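Local coordinates for protein O-methyltransferase (Burkholderia thailandensis, PDB 3MCZ) that probably transfers methyl groups from S-adenosylmethionine to hydroxyl groups of a still unidentified substrate, and pairs with a second copy of itself, at residues I40-F50 with L76-L85. Numbering follows the deposited sequence. Where two conformers were deposited one is given.
Sequences ILHYAVADKLF and LLHALAALGL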
ATOM      1  N   ILE A  40      -3.504   7.819   0.956  1.00 13.40           N
ATOM      2  CA  ILE A  40      -3.424   9.162   1.571  1.00 13.64           C
ATOM      3  C   ILE A  40      -2.587  10.114   0.686  1.00 13.75           C
ATOM      4  O   ILE A  40      -3.007  11.236   0.378  1.00 13.38           O
ATOM      5  CB  ILE A  40      -2.812   9.076   2.971  1.00 13.65           C
ATOM      6  CG1 ILE A  40      -3.737   8.292   3.890  1.00 13.23           C
ATOM      7  CG2 ILE A  40      -2.463  10.491   3.540  1.00 14.22           C
ATOM      8  CD1 ILE A  40      -3.045   7.852   5.195  1.00 14.22           C
ATOM      9  N   LEU A  41      -1.396   9.666   0.297  1.00 12.96           N
ATOM     10  CA  LEU A  41      -0.572  10.456  -0.581  1.00 13.17           C
ATOM     11  C   LEU A  41      -1.208  10.685  -1.928  1.00 13.07           C
ATOM     12  O   LEU A  41      -1.135  11.786  -2.470  1.00 14.16           O
ATOM     13  CB  LEU A  41       0.792   9.797  -0.767  1.00 11.79           C
ATOM     14  CG  LEU A  41       1.797  10.556  -1.653  1.00 12.68           C
ATOM     15  CD1 LEU A  41       2.035  12.018  -1.206  1.00 11.27           C
ATOM     16  CD2 LEU A  41       3.125   9.733  -1.757  1.00 12.80           C
ATOM     17  N   HIS A  42      -1.810   9.636  -2.490  1.00 13.31           N
ATOM     18  CA  HIS A  42      -2.487   9.759  -3.758  1.00 14.02           C
ATOM     19  C   HIS A  42      -3.532  10.843  -3.675  1.00 14.01           C
ATOM     20  O   HIS A  42      -3.627  11.684  -4.593  1.00 14.99           O
ATOM     21  CB  HIS A  42      -3.138   8.444  -4.245  1.00 14.05           C
ATOM     22  CG  HIS A  42      -2.178   7.302  -4.465  1.00 12.27           C
ATOM     23  ND1 HIS A  42      -2.608   5.996  -4.489  1.00 14.71           N
ATOM     24  CD2 HIS A  42      -0.831   7.253  -4.602  1.00 14.69           C
ATOM     25  CE1 HIS A  42      -1.579   5.188  -4.656  1.00 15.17           C
ATOM     26  NE2 HIS A  42      -0.479   5.922  -4.696  1.00 15.48           N
ATOM     27  N   TYR A  43      -4.314  10.848  -2.598  1.00 13.74           N
ATOM     28  CA  TYR A  43      -5.381  11.848  -2.440  1.00 12.78           C
ATOM     29  C   TYR A  43      -4.811  13.284  -2.378  1.00 12.72           C
ATOM     30  O   TYR A  43      -5.300  14.186  -3.083  1.00 11.66           O
ATOM     31  CB  TYR A  43      -6.290  11.551  -1.192  1.00 13.74           C
ATOM     32  CG  TYR A  43      -7.158  12.733  -0.971  1.00 14.90           C
ATOM     33  CD1 TYR A  43      -8.139  13.041  -1.885  1.00 16.27           C
ATOM     34  CD2 TYR A  43      -6.874  13.655   0.021  1.00 16.92           C
ATOM     35  CE1 TYR A  43      -8.863  14.172  -1.788  1.00 17.65           C
ATOM     36  CE2 TYR A  43      -7.613  14.798   0.136  1.00 16.50           C
ATOM     37  CZ  TYR A  43      -8.611  15.046  -0.766  1.00 17.85           C
ATOM     38  OH  TYR A  43      -9.333  16.190  -0.696  1.00 18.16           O
ATOM     39  N   ALA A  44      -3.777  13.485  -1.544  1.00 12.05           N
ATOM     40  CA  ALA A  44      -3.228  14.809  -1.308  1.00 12.48           C
ATOM     41  C   ALA A  44      -2.682  15.392  -2.619  1.00 12.76           C
ATOM     42  O   ALA A  44      -2.852  16.576  -2.912  1.00 12.79           O
ATOM     43  CB  ALA A  44      -2.139  14.773  -0.238  1.00 11.99           C
ATOM     44  N   VAL A  45      -2.084  14.526  -3.415  1.00 12.73           N
ATOM     45  CA  VAL A  45      -1.491  14.904  -4.690  1.00 13.92           C
ATOM     46  C   VAL A  45      -2.588  15.216  -5.715  1.00 14.74           C
ATOM     47  O   VAL A  45      -2.500  16.257  -6.403  1.00 14.73           O
ATOM     48  CB  VAL A  45      -0.535  13.817  -5.199  1.00 12.69           C
ATOM     49  CG1 VAL A  45      -0.085  14.084  -6.650  1.00 13.85           C
ATOM     50  CG2 VAL A  45       0.703  13.757  -4.305  1.00 14.05           C
ATOM     51  N   ALA A  46      -3.616  14.351  -5.780  1.00 15.89           N
ATOM     52  CA  ALA A  46      -4.713  14.486  -6.775  1.00 16.40           C
ATOM     53  C   ALA A  46      -5.515  15.743  -6.604  1.00 17.54           C
ATOM     54  O   ALA A  46      -5.901  16.381  -7.596  1.00 16.71           O
ATOM     55  CB  ALA A  46      -5.657  13.298  -6.738  1.00 16.96           C
ATOM     56  N   ASP A  47      -5.803  16.093  -5.348  1.00 17.50           N
ATOM     57  CA  ASP A  47      -6.577  17.284  -5.039  1.00 18.26           C
ATOM     58  C   ASP A  47      -5.664  18.515  -4.931  1.00 17.53           C
ATOM     59  O   ASP A  47      -6.134  19.602  -4.618  1.00 16.71           O
ATOM     60  CB  ASP A  47      -7.358  17.077  -3.722  1.00 19.35           C
ATOM     61  CG  ASP A  47      -8.863  17.405  -3.852  1.00 24.19           C
ATOM     62  OD1 ASP A  47      -9.312  17.802  -4.954  1.00 32.82           O
ATOM     63  OD2 ASP A  47      -9.611  17.276  -2.851  1.00 28.44           O
ATOM     64  N   LYS A  48      -4.368  18.348  -5.201  1.00 16.56           N
ATOM     65  CA  LYS A  48      -3.381  19.442  -5.145  1.00 16.89           C
ATOM     66  C   LYS A  48      -3.416  20.213  -3.799  1.00 15.36           C
ATOM     67  O   LYS A  48      -3.363  21.450  -3.767  1.00 14.57           O
ATOM     68  CB  LYS A  48      -3.543  20.420  -6.329  1.00 16.58           C
ATOM     69  CG  LYS A  48      -3.480  19.744  -7.696  1.00 20.62           C
ATOM     70  CD  LYS A  48      -3.800  20.725  -8.839  1.00 24.49           C
ATOM     71  CE  LYS A  48      -3.628  20.024 -10.198  1.00 27.20           C
ATOM     72  NZ  LYS A  48      -4.702  18.997 -10.438  1.00 29.27           N
ATOM     73  N   LEU A  49      -3.522  19.480  -2.702  1.00 14.44           N
ATOM     74  CA  LEU A  49      -3.589  20.094  -1.379  0.50 14.69           C
ATOM     75  C   LEU A  49      -2.320  20.880  -1.073  1.00 14.35           C
ATOM     76  O   LEU A  49      -2.356  21.945  -0.457  1.00 14.82           O
ATOM     77  CB  LEU A  49      -3.798  19.000  -0.322  0.50 14.67           C
ATOM     78  CG  LEU A  49      -3.849  19.436   1.138  0.50 15.09           C
ATOM     79  CD1 LEU A  49      -5.033  20.358   1.409  0.50 15.06           C
ATOM     80  CD2 LEU A  49      -3.906  18.201   2.049  0.50 16.45           C
ATOM     81  N   PHE A  50      -1.185  20.358  -1.518  1.00 14.57           N
ATOM     82  CA  PHE A  50       0.113  20.949  -1.162  1.00 15.17           C
ATOM     83  C   PHE A  50       0.429  22.278  -1.865  1.00 15.73           C
ATOM     84  O   PHE A  50       1.348  23.010  -1.455  1.00 15.09           O
ATOM     85  CB  PHE A  50       1.233  19.945  -1.395  1.00 14.94           C
ATOM     86  CG  PHE A  50       1.066  18.680  -0.623  1.00 16.72           C
ATOM     87  CD1 PHE A  50       1.033  18.693   0.756  1.00 17.22           C
ATOM     88  CD2 PHE A  50       0.933  17.446  -1.287  1.00 18.67           C
ATOM     89  CE1 PHE A  50       0.893  17.496   1.467  1.00 18.95           C
ATOM     90  CE2 PHE A  50       0.792  16.259  -0.582  1.00 18.43           C
ATOM     91  CZ  PHE A  50       0.769  16.287   0.801  1.00 18.22           C
ATOM     92  N   LEU A  76      -6.938  15.082   8.634  1.00 10.36           N
ATOM     93  CA  LEU A  76      -6.069  14.818   7.508  1.00 10.71           C
ATOM     94  C   LEU A  76      -4.757  15.585   7.664  1.00 10.99           C
ATOM     95  O   LEU A  76      -3.695  15.031   7.429  1.00 10.43           O
ATOM     96  CB  LEU A  76      -6.734  15.187   6.204  1.00 11.35           C
ATOM     97  CG  LEU A  76      -5.844  15.008   4.947  1.00 12.60           C
ATOM     98  CD1 LEU A  76      -5.407  13.586   4.675  1.00 15.89           C
ATOM     99  CD2 LEU A  76      -6.575  15.606   3.759  1.00 16.58           C
ATOM    100  N   LEU A  77      -4.843  16.854   8.051  1.00 11.68           N
ATOM    101  CA  LEU A  77      -3.654  17.678   8.078  1.00 12.55           C
ATOM    102  C   LEU A  77      -2.698  17.150   9.131  1.00 13.00           C
ATOM    103  O   LEU A  77      -1.496  17.127   8.910  1.00 11.88           O
ATOM    104  CB  LEU A  77      -3.985  19.142   8.324  1.00 12.44           C
ATOM    105  CG  LEU A  77      -4.768  19.855   7.220  1.00 14.59           C
ATOM    106  CD1 LEU A  77      -5.478  21.059   7.798  1.00 15.41           C
ATOM    107  CD2 LEU A  77      -3.826  20.261   6.065  1.00 14.26           C
ATOM    108  N   HIS A  78      -3.249  16.755  10.281  1.00 13.46           N
ATOM    109  CA  HIS A  78      -2.444  16.113  11.320  1.00 13.07           C
ATOM    110  C   HIS A  78      -1.754  14.852  10.850  1.00 12.09           C
ATOM    111  O   HIS A  78      -0.579  14.663  11.111  1.00 11.57           O
ATOM    112  CB  HIS A  78      -3.286  15.896  12.597  1.00 13.52           C
ATOM    113  CG  HIS A  78      -3.573  17.164  13.337  1.00 12.90           C
ATOM    114  ND1 HIS A  78      -4.851  17.600  13.601  1.00 16.21           N
ATOM    115  CD2 HIS A  78      -2.743  18.083  13.883  1.00 15.88           C
ATOM    116  CE1 HIS A  78      -4.798  18.741  14.268  1.00 17.57           C
ATOM    117  NE2 HIS A  78      -3.529  19.065  14.435  1.00 15.01           N
ATOM    118  N   ALA A  79      -2.445  13.995  10.110  1.00 11.22           N
ATOM    119  CA  ALA A  79      -1.817  12.799   9.581  1.00 11.92           C
ATOM    120  C   ALA A  79      -0.709  13.116   8.563  1.00 12.00           C
ATOM    121  O   ALA A  79       0.348  12.449   8.557  1.00 12.49           O
ATOM    122  CB  ALA A  79      -2.894  11.846   8.942  1.00 11.69           C
ATOM    123  N   LEU A  80      -0.930  14.135   7.728  1.00 12.07           N
ATOM    124  CA  LEU A  80       0.099  14.590   6.784  1.00 11.91           C
ATOM    125  C   LEU A  80       1.327  15.182   7.487  1.00 12.39           C
ATOM    126  O   LEU A  80       2.468  14.937   7.077  1.00 13.17           O
ATOM    127  CB  LEU A  80      -0.482  15.597   5.814  1.00 12.09           C
ATOM    128  CG  LEU A  80      -1.515  15.023   4.838  1.00 12.48           C
ATOM    129  CD1 LEU A  80      -2.132  16.145   3.985  1.00 13.15           C
ATOM    130  CD2 LEU A  80      -0.841  13.928   3.911  1.00  9.09           C
ATOM    131  N   ALA A  81       1.101  15.902   8.576  1.00 12.66           N
ATOM    132  CA  ALA A  81       2.193  16.427   9.379  1.00 12.50           C
ATOM    133  C   ALA A  81       3.017  15.280   9.995  1.00 13.52           C
ATOM    134  O   ALA A  81       4.271  15.253   9.928  1.00 14.71           O
ATOM    135  CB  ALA A  81       1.647  17.359  10.454  1.00 13.03           C
ATOM    136  N   ALA A  82       2.314  14.309  10.555  1.00 13.58           N
ATOM    137  CA  ALA A  82       2.939  13.130  11.137  1.00 14.65           C
ATOM    138  C   ALA A  82       3.750  12.345  10.123  1.00 15.48           C
ATOM    139  O   ALA A  82       4.765  11.759  10.485  1.00 15.52           O
ATOM    140  CB  ALA A  82       1.868  12.199  11.789  1.00 14.08           C
ATOM    141  N   LEU A  83       3.291  12.303   8.874  1.00 16.16           N
ATOM    142  CA  LEU A  83       4.061  11.696   7.769  1.00 17.37           C
ATOM    143  C   LEU A  83       5.339  12.453   7.358  1.00 18.08           C
ATOM    144  O   LEU A  83       6.181  11.893   6.645  1.00 19.80           O
ATOM    145  CB  LEU A  83       3.149  11.463   6.549  1.00 17.02           C
ATOM    146  CG  LEU A  83       2.203  10.259   6.599  1.00 17.86           C
ATOM    147  CD1 LEU A  83       1.193  10.279   5.471  1.00 19.20           C
ATOM    148  CD2 LEU A  83       2.984   8.930   6.575  1.00 19.36           C
ATOM    149  N   GLY A  84       5.503  13.696   7.802  1.00 17.92           N
ATOM    150  CA  GLY A  84       6.648  14.535   7.414  1.00 17.93           C
ATOM    151  C   GLY A  84       6.377  15.360   6.167  1.00 17.77           C
ATOM    152  O   GLY A  84       7.307  15.903   5.537  1.00 19.26           O
ATOM    153  N   LEU A  85       5.105  15.471   5.797  1.00 17.82           N
ATOM    154  CA  LEU A  85       4.718  16.224   4.611  1.00 17.26           C
ATOM    155  C   LEU A  85       4.326  17.651   4.917  1.00 17.20           C
ATOM    156  O   LEU A  85       4.367  18.499   4.022  1.00 17.49           O
ATOM    157  CB  LEU A  85       3.596  15.502   3.867  1.00 17.38           C
ATOM    158  CG  LEU A  85       3.993  14.109   3.364  1.00 17.86           C
ATOM    159  CD1 LEU A  85       2.837  13.388   2.597  1.00 17.73           C
ATOM    160  CD2 LEU A  85       5.264  14.178   2.523  1.00 18.94           C
TER
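L80 inserts its two methyls between I40, A44, L49 and F50, making an apolar contact between segments 40-50 and 76-85; the axes of the short helix pieces 40-46 and 76-82 stay 11.7 Å apart at closest and cross at -111°. CD2 of L80 lies 3.8 Å from CG2 of I40, the two side chains sliding past each other in opposite senses; chi1 of -65° sets CG1 of I40 beside the backbone N and leaves CG2 anti to it, where CG2 also touches CD1 of L83. L49 and L80 meet tip to tip, CD2 to CD1 at 3.3 Å, a tightness that is doubtful because L49 was modelled in two conformers.

Methyls also meet rings. L76 places CD2 at the edge of the Y43 ring, near its plane, 3.9 Å from CE2. The F50 ring lies oblique to its methyls: CZ is 4.0 Å from CD1 of L85, which also meets L41 CD1.

Positive phi at K48 and G84 marks Schellman motifs, closed within each segment by L49 N to A44 O and L85 N to L80 O (both 3.0 Å), which turn L49 and L85 back into the apolar layer.

Both segments belong to the family's dimerisation domain, of the helix-turn-helix clan: helix 59-66 packs on L49, helix 97-103 on L41 and F50, hairpin 86-95 follows L85, and from the second subunit L305 packs on I40, L132 on L76, and R133 salt-bridges D47.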